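Local atomic coordinates of 6-phospho-alpha-glucosidase (PDB entry 6VC6), a protein that hydrolyses 6-phospho-alpha-glucosides, probably by the redox-assisted mechanism of family 4 glycosidases, which depends on NAD and a divalent metal such as manganese. Residues Val6-Gly11 with Leu35-Ile40; Ser129-Arg134 with Arg158-Asp163; Tyr201-His206 with Thr262-Tyr267. All coordinates share one frame; numbering follows the deposited sequence.

The three contacts come one after another along the chain and illustrate how a Rossmann-type NAD-binding unit and the C-terminal family region each contribute to neighbouring ligand sites. Interaction 1 pairs two neighbouring parallel strands of the large mixed sheet, 4-9 and 32-38, where NAD binds. Interaction 2 lies with its centre about 18 Å from that of interaction 1, joining helix 113-136 to the end of helix 149-159; the two touch lightly through Val9 and Ser129. Interaction 3 belongs to the C-terminal family region, across the chain's centre from both, its nearest atoms about 18 Å from interaction 1 and about 17 Å from interaction 2. Both family regions contribute to the NAD and sugar-phosphate sites, interaction 1 holding part of the first and interaction 3 part of the second.

Interaction 1 (Val6-Gly11 with Leu35-Ile40); sequences VCIVGG and LVLFDI. With NAD (nicotinamide-adenine-dinucleotide), chain G.
The dinucleotide-binding beta-alpha-beta unit of a Rossmann fold, made of strand 4-9, helix 16-25 and strand 32-38, sets Val6-Val9 parallel to Leu35-Phe38, their axes 4.7 Å apart at closest approach. A regular ladder joins them: Val36 N bonds to Val6 O, Ile8 N to Val36 O, and Phe38 N to Ile8 O at 2.8 Å. On one face of the sheet Ile8 and Leu37 lie side by side, Ile8 CD1 meeting Leu37 CD2 at 3.7 Å, while Leu35 CD1 reaches Val6 CG1. On the other, Cys7 SG packs against Phe38 CB, and Val9 CG1 sits at the edge of the Phe38 ring.

The strand then opens into the glycine-rich turn that is the signature of this fold. Phe38 O takes two amides from opposite faces of its carbonyl plane, Gly10 N and Gly11 N, each at 2.7 Å. A side chain at Gly11 would collide with Leu37 CB, and the backbone angles of Gly10 (phi 99°) call for glycine by themselves. Just past the second strand, Asp39 holds the adenosine ribose of NAD: OD1 accepts from O2B at 2.5 Å and OD2 from O3B at 2.8 Å. Its carboxylate is steadied by the amides of Asp41 and Gly12, and Ile40 CG2 approaches adenine N1A at 3.4 Å.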
loop_
_atom_site.group_PDB
_atom_site.type_symbol
_atom_site.label_atom_id
_atom_site.label_comp_id
_atom_site.label_asym_id
_atom_site.label_seq_id
_atom_site.Cartn_x
_atom_site.Cartn_y
_atom_site.Cartn_z
ATOM N N VAL A 6 17.988 8.313 -6.908
ATOM C CA VAL A 6 16.885 7.594 -6.281
ATOM C C VAL A 6 17.438 6.703 -5.179
ATOM O O VAL A 6 18.510 6.106 -5.329
ATOM C CB VAL A 6 16.098 6.760 -7.315
ATOM C CG1 VAL A 6 14.957 6.002 -6.649
ATOM C CG2 VAL A 6 15.572 7.649 -8.430
ATOM N N CYS A 7 16.710 6.619 -4.067
ATOM C CA CYS A 7 17.035 5.700 -2.985
ATOM C C CYS A 7 15.800 4.887 -2.635
ATOM O O CYS A 7 14.716 5.449 -2.446
ATOM C CB CYS A 7 17.545 6.442 -1.746
ATOM S SG CYS A 7 17.608 5.416 -0.255
ATOM N N ILE A 8 15.963 3.570 -2.554
ATOM C CA ILE A 8 14.893 2.666 -2.154
ATOM C C ILE A 8 15.094 2.316 -0.687
ATOM O O ILE A 8 16.115 1.722 -0.317
ATOM C CB ILE A 8 14.865 1.399 -3.023
ATOM C CG1 ILE A 8 14.439 1.736 -4.453
ATOM C CG2 ILE A 8 13.929 0.360 -2.419
ATOM C CD1 ILE A 8 14.479 0.551 -5.394
ATOM N N VAL A 9 14.131 2.688 0.150
ATOM C CA VAL A 9 14.145 2.317 1.560
ATOM C C VAL A 9 13.457 0.967 1.698
ATOM O O VAL A 9 12.272 0.827 1.372
ATOM C CB VAL A 9 13.460 3.381 2.429
ATOM C CG1 VAL A 9 13.305 2.872 3.852
ATOM C CG2 VAL A 9 14.259 4.674 2.407
ATOM N N GLY A 10 14.196 -0.024 2.182
ATOM C CA GLY A 10 13.712 -1.389 2.190
ATOM C C GLY A 10 14.271 -2.162 1.014
ATOM O O GLY A 10 13.532 -2.839 0.293
ATOM N N GLY A 11 15.586 -2.056 0.810
ATOM C CA GLY A 11 16.229 -2.718 -0.311
ATOM C C GLY A 11 16.169 -4.229 -0.255
ATOM O O GLY A 11 16.322 -4.885 -1.291
ATOM N N LEU A 35 21.504 5.212 -7.954
ATOM C CA LEU A 35 20.504 4.462 -7.205
ATOM C C LEU A 35 21.163 3.842 -5.983
ATOM O O LEU A 35 22.249 3.263 -6.086
ATOM C CB LEU A 35 19.855 3.373 -8.066
ATOM C CG LEU A 35 18.949 2.396 -7.311
ATOM C CD1 LEU A 35 17.615 3.048 -6.971
ATOM C CD2 LEU A 35 18.739 1.121 -8.109
ATOM N N VAL A 36 20.509 3.966 -4.830
ATOM C CA VAL A 36 21.015 3.434 -3.570
ATOM C C VAL A 36 19.916 2.612 -2.911
ATOM O O VAL A 36 18.801 3.105 -2.713
ATOM C CB VAL A 36 21.488 4.551 -2.619
ATOM C CG1 VAL A 36 22.026 3.950 -1.330
ATOM C CG2 VAL A 36 22.542 5.414 -3.288
ATOM N N LEU A 37 20.231 1.366 -2.572
ATOM C CA LEU A 37 19.330 0.523 -1.797
ATOM C C LEU A 37 19.696 0.642 -0.323
ATOM O O LEU A 37 20.836 0.362 0.063
ATOM C CB LEU A 37 19.415 -0.935 -2.250
ATOM C CG LEU A 37 19.117 -1.265 -3.714
ATOM C CD1 LEU A 37 19.158 -2.770 -3.929
ATOM C CD2 LEU A 37 17.772 -0.698 -4.136
ATOM N N PHE A 38 18.738 1.060 0.498
ATOM C CA PHE A 38 18.937 1.148 1.936
ATOM C C PHE A 38 18.062 0.125 2.648
ATOM O O PHE A 38 16.936 -0.150 2.220
ATOM C CB PHE A 38 18.626 2.549 2.468
ATOM C CG PHE A 38 18.785 2.675 3.959
ATOM C CD1 PHE A 38 20.036 2.860 4.523
ATOM C CD2 PHE A 38 17.684 2.591 4.797
ATOM C CE1 PHE A 38 20.187 2.969 5.892
ATOM C CE2 PHE A 38 17.829 2.698 6.168
ATOM C CZ PHE A 38 19.082 2.887 6.716
ATOM N N ASP A 39 18.590 -0.428 3.736
ATOM C CA ASP A 39 17.861 -1.379 4.561
ATOM C C ASP A 39 18.564 -1.480 5.905
ATOM O O ASP A 39 19.754 -1.175 6.025
ATOM C CB ASP A 39 17.771 -2.756 3.891
ATOM C CG ASP A 39 16.611 -3.584 4.411
ATOM O OD1 ASP A 39 16.488 -3.735 5.644
ATOM O OD2 ASP A 39 15.821 -4.085 3.583
ATOM N N ILE A 40 17.808 -1.904 6.920
ATOM C CA ILE A 40 18.392 -2.157 8.234
ATOM C C ILE A 40 18.839 -3.601 8.397
ATOM O O ILE A 40 19.468 -3.935 9.412
ATOM C CB ILE A 40 17.409 -1.795 9.365
ATOM C CG1 ILE A 40 16.173 -2.694 9.310
ATOM C CG2 ILE A 40 17.017 -0.327 9.280
ATOM C CD1 ILE A 40 15.396 -2.739 10.606
HETATM P PA NAD G . 9.529 -7.758 3.025
HETATM O O1A NAD G . 9.893 -8.738 1.936
HETATM O O2A NAD G . 9.633 -8.169 4.474
HETATM O O5B NAD G . 10.400 -6.423 2.822
HETATM C C5B NAD G . 10.515 -5.467 3.870
HETATM C C4B NAD G . 11.933 -4.922 3.906
HETATM O O4B NAD G . 11.962 -3.689 4.628
HETATM C C3B NAD G . 12.860 -5.891 4.621
HETATM O O3B NAD G . 14.005 -6.146 3.805
HETATM C C2B NAD G . 13.288 -5.174 5.883
HETATM O O2B NAD G . 14.666 -5.427 6.166
HETATM C C1B NAD G . 13.055 -3.712 5.547
HETATM N N9A NAD G . 12.762 -2.906 6.758
HETATM C C8A NAD G . 11.965 -3.249 7.788
HETATM N N7A NAD G . 11.939 -2.270 8.729
HETATM C C5A NAD G . 12.740 -1.276 8.301
HETATM C C6A NAD G . 13.168 0.052 8.803
HETATM N N6A NAD G . 12.721 0.531 9.990
HETATM N N1A NAD G . 14.020 0.770 8.038
HETATM C C2A NAD G . 14.474 0.310 6.857
HETATM N N3A NAD G . 14.129 -0.882 6.342
HETATM C C4A NAD G . 13.283 -1.705 7.005
HETATM O O3 NAD G . 8.038 -7.207 2.765
HETATM P PN NAD G . 7.346 -7.228 1.314
HETATM O O1N NAD G . 6.341 -8.356 1.283
HETATM O O2N NAD G . 8.404 -7.113 0.242
HETATM O O5D NAD G . 6.539 -5.840 1.380
HETATM C C5D NAD G . 7.217 -4.606 1.160
HETATM C C4D NAD G . 6.305 -3.473 1.605
HETATM O O4D NAD G . 5.564 -2.974 0.489
HETATM C C3D NAD G . 5.293 -3.972 2.626
HETATM O O3D NAD G . 5.244 -3.054 3.720
HETATM C C2D NAD G . 3.967 -3.931 1.902
HETATM O O2D NAD G . 2.899 -3.609 2.794
HETATM C C1D NAD G . 4.203 -2.825 0.891
HETATM N N1N NAD G . 3.277 -2.888 -0.237
HETATM C C2N NAD G . 2.399 -1.891 -0.352
HETATM C C3N NAD G . 1.482 -1.860 -1.386
HETATM C C7N NAD G . 0.515 -0.717 -1.465
HETATM O O7N NAD G . -0.442 -0.791 -2.216
HETATM N N7N NAD G . 0.728 0.349 -0.695
HETATM C C4N NAD G . 1.488 -2.882 -2.328
HETATM C C5N NAD G . 2.410 -3.914 -2.186
HETATM C C6N NAD G . 3.310 -3.891 -1.124
#

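Interaction 2 (Ser129-Arg134 with Arg158-Asp163)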
loop_
_atom_site.group_PDB
_atom_site.type_symbol
_atom_site.label_atom_id
_atom_site.label_comp_id
_atom_site.label_asym_id
_atom_site.label_seq_id
_atom_site.Cartn_x
_atom_site.Cartn_y
_atom_site.Cartn_z
ATOM N N SER A 129 12.319 7.052 10.270
ATOM C CA SER A 129 13.039 7.024 9.001
ATOM C C SER A 129 12.945 8.359 8.273
ATOM O O SER A 129 13.933 8.825 7.693
ATOM C CB SER A 129 12.505 5.895 8.120
ATOM O OG SER A 129 13.190 5.857 6.881
ATOM N N ILE A 130 11.767 8.987 8.282
ATOM C CA ILE A 130 11.605 10.264 7.591
ATOM C C ILE A 130 12.469 11.337 8.242
ATOM O O ILE A 130 13.052 12.184 7.555
ATOM C CB ILE A 130 10.122 10.674 7.555
ATOM C CG1 ILE A 130 9.276 9.581 6.895
ATOM C CG2 ILE A 130 9.955 12.008 6.829
ATOM C CD1 ILE A 130 9.042 9.775 5.413
ATOM N N HIS A 131 12.569 11.317 9.575
ATOM C CA HIS A 131 13.421 12.282 10.265
ATOM C C HIS A 131 14.870 12.155 9.816
ATOM O O HIS A 131 15.570 13.161 9.657
ATOM C CB HIS A 131 13.309 12.095 11.778
ATOM C CG HIS A 131 12.142 12.805 12.391
ATOM N ND1 HIS A 131 11.928 14.157 12.236
ATOM C CD2 HIS A 131 11.126 12.349 13.161
ATOM C CE1 HIS A 131 10.830 14.505 12.884
ATOM N NE2 HIS A 131 10.324 13.426 13.454
ATOM N N GLN A 132 15.327 10.927 9.620
ATOM C CA GLN A 132 16.670 10.717 9.114
ATOM C C GLN A 132 16.831 11.266 7.710
ATOM O O GLN A 132 17.817 11.921 7.413
ATOM C CB GLN A 132 17.031 9.240 9.130
ATOM C CG GLN A 132 17.287 8.678 10.510
ATOM C CD GLN A 132 17.728 7.232 10.468
ATOM O OE1 GLN A 132 17.579 6.559 9.464
ATOM N NE2 GLN A 132 18.283 6.756 11.563
ATOM N N ILE A 133 15.840 11.019 6.862
ATOM C CA ILE A 133 15.886 11.452 5.477
ATOM C C ILE A 133 15.937 12.968 5.390
ATOM O O ILE A 133 16.695 13.521 4.621
ATOM C CB ILE A 133 14.648 10.954 4.702
ATOM C CG1 ILE A 133 14.633 9.428 4.623
ATOM C CG2 ILE A 133 14.593 11.553 3.308
ATOM C CD1 ILE A 133 13.291 8.852 4.249
ATOM N N ARG A 134 15.125 13.624 6.204
ATOM C CA ARG A 134 15.030 15.071 6.214
ATOM C C ARG A 134 16.302 15.724 6.738
ATOM O O ARG A 134 16.555 16.892 6.493
ATOM C CB ARG A 134 13.788 15.535 6.965
ATOM C CG ARG A 134 12.492 15.267 6.219
ATOM C CD ARG A 134 12.631 15.520 4.731
ATOM N NE ARG A 134 11.350 15.491 4.050
ATOM C CZ ARG A 134 11.192 15.236 2.759
ATOM N NH1 ARG A 134 9.990 15.231 2.229
ATOM N NH2 ARG A 134 12.235 14.988 1.995
ATOM N N ARG A 158 0.391 14.307 11.154
ATOM C CA ARG A 158 0.627 14.992 12.419
ATOM C C ARG A 158 2.105 15.302 12.628
ATOM O O ARG A 158 2.452 16.386 13.111
ATOM C CB ARG A 158 0.100 14.149 13.580
ATOM C CG ARG A 158 -1.370 13.776 13.479
ATOM C CD ARG A 158 -1.883 13.269 14.816
ATOM N NE ARG A 158 -3.165 12.581 14.699
ATOM C CZ ARG A 158 -3.811 12.034 15.723
ATOM N NH1 ARG A 158 -3.291 12.091 16.942
ATOM N NH2 ARG A 158 -4.974 11.424 15.530
ATOM N N GLU A 159 2.986 14.364 12.274
ATOM C CA GLU A 159 4.408 14.545 12.554
ATOM C C GLU A 159 5.031 15.590 11.636
ATOM O O GLU A 159 5.900 16.359 12.064
ATOM C CB GLU A 159 5.143 13.212 12.423
ATOM C CG GLU A 159 6.609 13.272 12.825
ATOM C CD GLU A 159 6.800 13.400 14.323
ATOM O OE1 GLU A 159 5.986 12.832 15.079
ATOM O OE2 GLU A 159 7.767 14.070 14.744
ATOM N N PHE A 160 4.605 15.636 10.376
ATOM C CA PHE A 160 5.164 16.550 9.380
ATOM C C PHE A 160 4.037 17.358 8.751
ATOM O O PHE A 160 3.672 17.145 7.587
ATOM C CB PHE A 160 5.956 15.781 8.323
ATOM C CG PHE A 160 6.978 14.844 8.898
ATOM C CD1 PHE A 160 8.216 15.313 9.307
ATOM C CD2 PHE A 160 6.700 13.493 9.036
ATOM C CE1 PHE A 160 9.158 14.453 9.839
ATOM C CE2 PHE A 160 7.639 12.628 9.567
ATOM C CZ PHE A 160 8.870 13.109 9.972
ATOM N N PRO A 161 3.464 18.308 9.495
ATOM C CA PRO A 161 2.323 19.062 8.952
ATOM C C PRO A 161 2.708 20.028 7.846
ATOM O O PRO A 161 1.860 20.354 7.006
ATOM C CB PRO A 161 1.779 19.800 10.182
ATOM C CG PRO A 161 2.970 19.971 11.063
ATOM C CD PRO A 161 3.824 18.748 10.855
ATOM N N ASP A 162 3.956 20.494 7.814
ATOM C CA ASP A 162 4.403 21.454 6.815
ATOM C C ASP A 162 5.220 20.818 5.698
ATOM O O ASP A 162 5.653 21.529 4.786
ATOM C CB ASP A 162 5.219 22.567 7.483
ATOM C CG ASP A 162 4.476 23.224 8.631
ATOM O OD1 ASP A 162 5.021 23.253 9.755
ATOM O OD2 ASP A 162 3.346 23.708 8.410
ATOM N N ASP A 163 5.441 19.506 5.744
ATOM C CA ASP A 163 6.171 18.817 4.688
ATOM C C ASP A 163 5.241 18.582 3.503
ATOM O O ASP A 163 4.250 17.855 3.619
ATOM C CB ASP A 163 6.737 17.496 5.205
ATOM C CG ASP A 163 7.882 16.975 4.354
ATOM O OD1 ASP A 163 7.820 17.109 3.113
ATOM O OD2 ASP A 163 8.848 16.429 4.928
#
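Arg134 and Asp163 meet side-on, two nitrogens of the guanidinium gripping the two carboxylate oxygens. Arg134 NE reaches Asp163 OD2 at 2.8 Å and NH1 reaches OD1 at 3.0 Å, each on the syn lone pair, with the two flat groups 27° from coplanar. A bend at chi2 (-39°) turns the arginine chain toward its partner. One turn back along the helix, Ile130 lays CG2 over a face of the Phe160 ring, 3.8 Å from its centroid, a CH-pi contact. The same ring sends its edge toward the face of His131, with centroids 4.8 Å apart and planes at 54°. At the rim of that imidazole, His131 NE2 donates to Glu159 OE2 at 2.9 Å; the bond lies in the ring plane but comes to the carboxylate from above. Glu159 CG meanwhile covers the face of Phe160 opposite Ile130.

Outside this shell, Arg134 NH2 bonds to the carbonyls of Ser137 and Ala140, Asp163 OD1 accepts from the amide of Arg165, and Glu159 OE1 pairs with the hydroxyl of Tyr399 on helix 378-400. An alanine in place of Arg134 is likely to leave the Asp163 carboxylate without its counter-charge and those two carbonyls without this donor. Where Phe160 leaves the helical conformation, the contact thus ties helix 113-136 to the exit of helix 149-159, and the nearby carboxylate of Glu159 would probably favour a protonated His131.

Interaction 3 (Tyr201-His206 with Thr262-Tyr267); sequences YGWFTH and TYDGYY. With G6P (6-O-phosphono-alpha-D-glucopyranose), chain F.
Next to the sugar-phosphate pocket, strand 201-209 leaves the metal ligand His200 and packs through Tyr201-Trp203 against the start of helix 264-268. Tyr201 and Tyr267 form an offset stack, centroids 4.0 Å apart and planes at 13°, with Tyr201 CZ 3.5 Å from Tyr267 CG and Tyr201 OH lying beside Tyr267 CB. CG anti to the carbonyl carbon (chi1 -63°) carries the Tyr267 ring over to Tyr201, whose CE2 lies over its face. Helix 378-400 packs on the pair through Gln387.

The strand is the middle one of a three-stranded antiparallel sheet, and the buried carboxylate of Asp264 is set against its backbone. Gly202 N makes a weak bond to Asp264 OD1 at 3.3 Å. Asp264 OD2 lies 2.7 Å from Gly202 O. The same OD2 sits over a face of the Trp203 indole, 3.0 Å from NE1, but the angle there is too poor for a hydrogen bond. One residue earlier, Tyr263 stacks on His200 and turns its ring edge to the ligand, placing Tyr263 OH 3.2 Å from C1 of 6-O-phosphono-alpha-D-glucopyranose, the anomeric carbon.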
loop_
_atom_site.group_PDB
_atom_site.type_symbol
_atom_site.label_atom_id
_atom_site.label_comp_id
_atom_site.label_asym_id
_atom_site.label_seq_id
_atom_site.Cartn_x
_atom_site.Cartn_y
_atom_site.Cartn_z
ATOM N N TYR A 201 -10.430 0.734 1.236
ATOM C CA TYR A 201 -11.801 0.963 1.673
ATOM C C TYR A 201 -12.449 2.008 0.772
ATOM O O TYR A 201 -12.615 3.163 1.177
ATOM C CB TYR A 201 -11.829 1.426 3.135
ATOM C CG TYR A 201 -13.025 0.950 3.936
ATOM C CD1 TYR A 201 -14.176 0.490 3.309
ATOM C CD2 TYR A 201 -13.001 0.970 5.326
ATOM C CE1 TYR A 201 -15.270 0.059 4.045
ATOM C CE2 TYR A 201 -14.087 0.543 6.069
ATOM C CZ TYR A 201 -15.218 0.088 5.425
ATOM O OH TYR A 201 -16.300 -0.338 6.163
ATOM N N GLY A 202 -12.809 1.624 -0.451
ATOM C CA GLY A 202 -13.315 2.601 -1.398
ATOM C C GLY A 202 -14.208 1.982 -2.449
ATOM O O GLY A 202 -14.388 0.764 -2.516
ATOM N N TRP A 203 -14.767 2.857 -3.284
ATOM C CA TRP A 203 -15.700 2.460 -4.327
ATOM C C TRP A 203 -15.485 3.323 -5.561
ATOM O O TRP A 203 -15.140 4.503 -5.461
ATOM C CB TRP A 203 -17.158 2.594 -3.863
ATOM C CG TRP A 203 -17.536 1.669 -2.750
ATOM C CD1 TRP A 203 -18.096 0.430 -2.869
ATOM C CD2 TRP A 203 -17.389 1.910 -1.346
ATOM N NE1 TRP A 203 -18.305 -0.115 -1.625
ATOM C CE2 TRP A 203 -17.879 0.773 -0.673
ATOM C CE3 TRP A 203 -16.889 2.976 -0.593
ATOM C CZ2 TRP A 203 -17.884 0.671 0.716
ATOM C CZ3 TRP A 203 -16.893 2.874 0.787
ATOM C CH2 TRP A 203 -17.388 1.730 1.427
ATOM N N PHE A 204 -15.694 2.718 -6.727
ATOM C CA PHE A 204 -15.690 3.433 -7.996
ATOM C C PHE A 204 -17.129 3.777 -8.360
ATOM O O PHE A 204 -17.947 2.878 -8.583
ATOM C CB PHE A 204 -15.046 2.595 -9.101
ATOM C CG PHE A 204 -13.564 2.406 -8.940
ATOM C CD1 PHE A 204 -12.672 3.272 -9.549
ATOM C CD2 PHE A 204 -13.062 1.353 -8.190
ATOM C CE1 PHE A 204 -11.307 3.101 -9.407
ATOM C CE2 PHE A 204 -11.698 1.175 -8.046
ATOM C CZ PHE A 204 -10.821 2.050 -8.655
ATOM N N THR A 205 -17.437 5.073 -8.415
ATOM C CA THR A 205 -18.777 5.516 -8.773
ATOM C C THR A 205 -18.983 5.633 -10.276
ATOM O O THR A 205 -20.127 5.556 -10.738
ATOM C CB THR A 205 -19.087 6.863 -8.112
ATOM O OG1 THR A 205 -18.212 7.868 -8.638
ATOM C CG2 THR A 205 -18.900 6.772 -6.605
ATOM N N HIS A 206 -17.911 5.819 -11.044
ATOM C CA HIS A 206 -17.990 5.860 -12.495
ATOM C C HIS A 206 -16.702 5.297 -13.074
ATOM O O HIS A 206 -15.632 5.413 -12.471
ATOM C CB HIS A 206 -18.216 7.285 -13.022
ATOM C CG HIS A 206 -19.487 7.915 -12.546
ATOM N ND1 HIS A 206 -20.724 7.568 -13.044
ATOM C CD2 HIS A 206 -19.712 8.874 -11.617
ATOM C CE1 HIS A 206 -21.656 8.284 -12.442
ATOM N NE2 HIS A 206 -21.069 9.085 -11.571
ATOM N N THR A 262 -11.506 -4.318 -3.566
ATOM C CA THR A 262 -11.605 -5.708 -3.125
ATOM C C THR A 262 -11.436 -5.854 -1.619
ATOM O O THR A 262 -11.837 -6.881 -1.060
ATOM C CB THR A 262 -10.574 -6.582 -3.844
ATOM O OG1 THR A 262 -9.255 -6.234 -3.408
ATOM C CG2 THR A 262 -10.680 -6.402 -5.351
ATOM N N TYR A 263 -10.860 -4.856 -0.949
ATOM C CA TYR A 263 -10.752 -4.897 0.503
ATOM C C TYR A 263 -12.076 -4.616 1.199
ATOM O O TYR A 263 -12.173 -4.829 2.413
ATOM C CB TYR A 263 -9.691 -3.902 0.974
ATOM C CG TYR A 263 -8.280 -4.429 0.850
ATOM C CD1 TYR A 263 -7.755 -5.294 1.800
ATOM C CD2 TYR A 263 -7.480 -4.078 -0.229
ATOM C CE1 TYR A 263 -6.469 -5.782 1.688
ATOM C CE2 TYR A 263 -6.192 -4.562 -0.350
ATOM C CZ TYR A 263 -5.692 -5.413 0.612
ATOM O OH TYR A 263 -4.411 -5.900 0.499
ATOM N N ASP A 264 -13.091 -4.148 0.467
ATOM C CA ASP A 264 -14.410 -3.946 1.060
ATOM C C ASP A 264 -15.028 -5.249 1.546
ATOM O O ASP A 264 -15.917 -5.216 2.404
ATOM C CB ASP A 264 -15.356 -3.288 0.054
ATOM C CG ASP A 264 -14.881 -1.922 -0.392
ATOM O OD1 ASP A 264 -13.771 -1.509 0.008
ATOM O OD2 ASP A 264 -15.622 -1.261 -1.148
ATOM N N GLY A 265 -14.581 -6.390 1.015
ATOM C CA GLY A 265 -15.188 -7.658 1.388
ATOM C C GLY A 265 -15.018 -7.984 2.858
ATOM O O GLY A 265 -15.899 -8.591 3.474
ATOM N N TYR A 266 -13.885 -7.589 3.442
ATOM C CA TYR A 266 -13.668 -7.827 4.865
ATOM C C TYR A 266 -14.678 -7.063 5.712
ATOM O O TYR A 266 -15.235 -7.609 6.673
ATOM C CB TYR A 266 -12.243 -7.431 5.257
ATOM C CG TYR A 266 -11.156 -8.211 4.553
ATOM C CD1 TYR A 266 -10.989 -9.570 4.782
ATOM C CD2 TYR A 266 -10.287 -7.583 3.668
ATOM C CE1 TYR A 266 -9.993 -10.284 4.145
ATOM C CE2 TYR A 266 -9.287 -8.290 3.027
ATOM C CZ TYR A 266 -9.145 -9.640 3.268
ATOM O OH TYR A 266 -8.151 -10.346 2.632
ATOM N N TYR A 267 -14.935 -5.802 5.364
ATOM C CA TYR A 267 -15.778 -4.954 6.197
ATOM C C TYR A 267 -17.262 -5.233 5.999
ATOM O O TYR A 267 -18.057 -5.005 6.917
ATOM C CB TYR A 267 -15.474 -3.483 5.915
ATOM C CG TYR A 267 -14.061 -3.091 6.273
ATOM C CD1 TYR A 267 -13.714 -2.793 7.584
ATOM C CD2 TYR A 267 -13.068 -3.029 5.302
ATOM C CE1 TYR A 267 -12.422 -2.439 7.919
ATOM C CE2 TYR A 267 -11.772 -2.675 5.627
ATOM C CZ TYR A 267 -11.454 -2.382 6.937
ATOM O OH TYR A 267 -10.166 -2.030 7.269
HETATM C C1 G6P F . -2.822 -5.385 -2.216
HETATM C C2 G6P F . -2.578 -4.028 -1.541
HETATM C C3 G6P F . -1.292 -3.948 -0.738
HETATM C C4 G6P F . -1.109 -5.238 0.027
HETATM C C5 G6P F . -0.842 -6.331 -0.991
HETATM C C6 G6P F . -0.764 -7.676 -0.281
HETATM O O1 G6P F . -2.992 -5.192 -3.627
HETATM O O2 G6P F . -2.571 -2.999 -2.539
HETATM O O3 G6P F . -1.331 -2.842 0.169
HETATM O O4 G6P F . 0.007 -5.112 0.913
HETATM O O5 G6P F . -1.866 -6.440 -1.986
HETATM O O6 G6P F . 0.032 -8.560 -1.062
HETATM P P G6P F . 0.556 -9.948 -0.442
HETATM O O1P G6P F . 1.807 -9.538 0.297
HETATM O O2P G6P F . -0.572 -10.417 0.448
HETATM O O3P G6P F . 0.780 -10.823 -1.652
#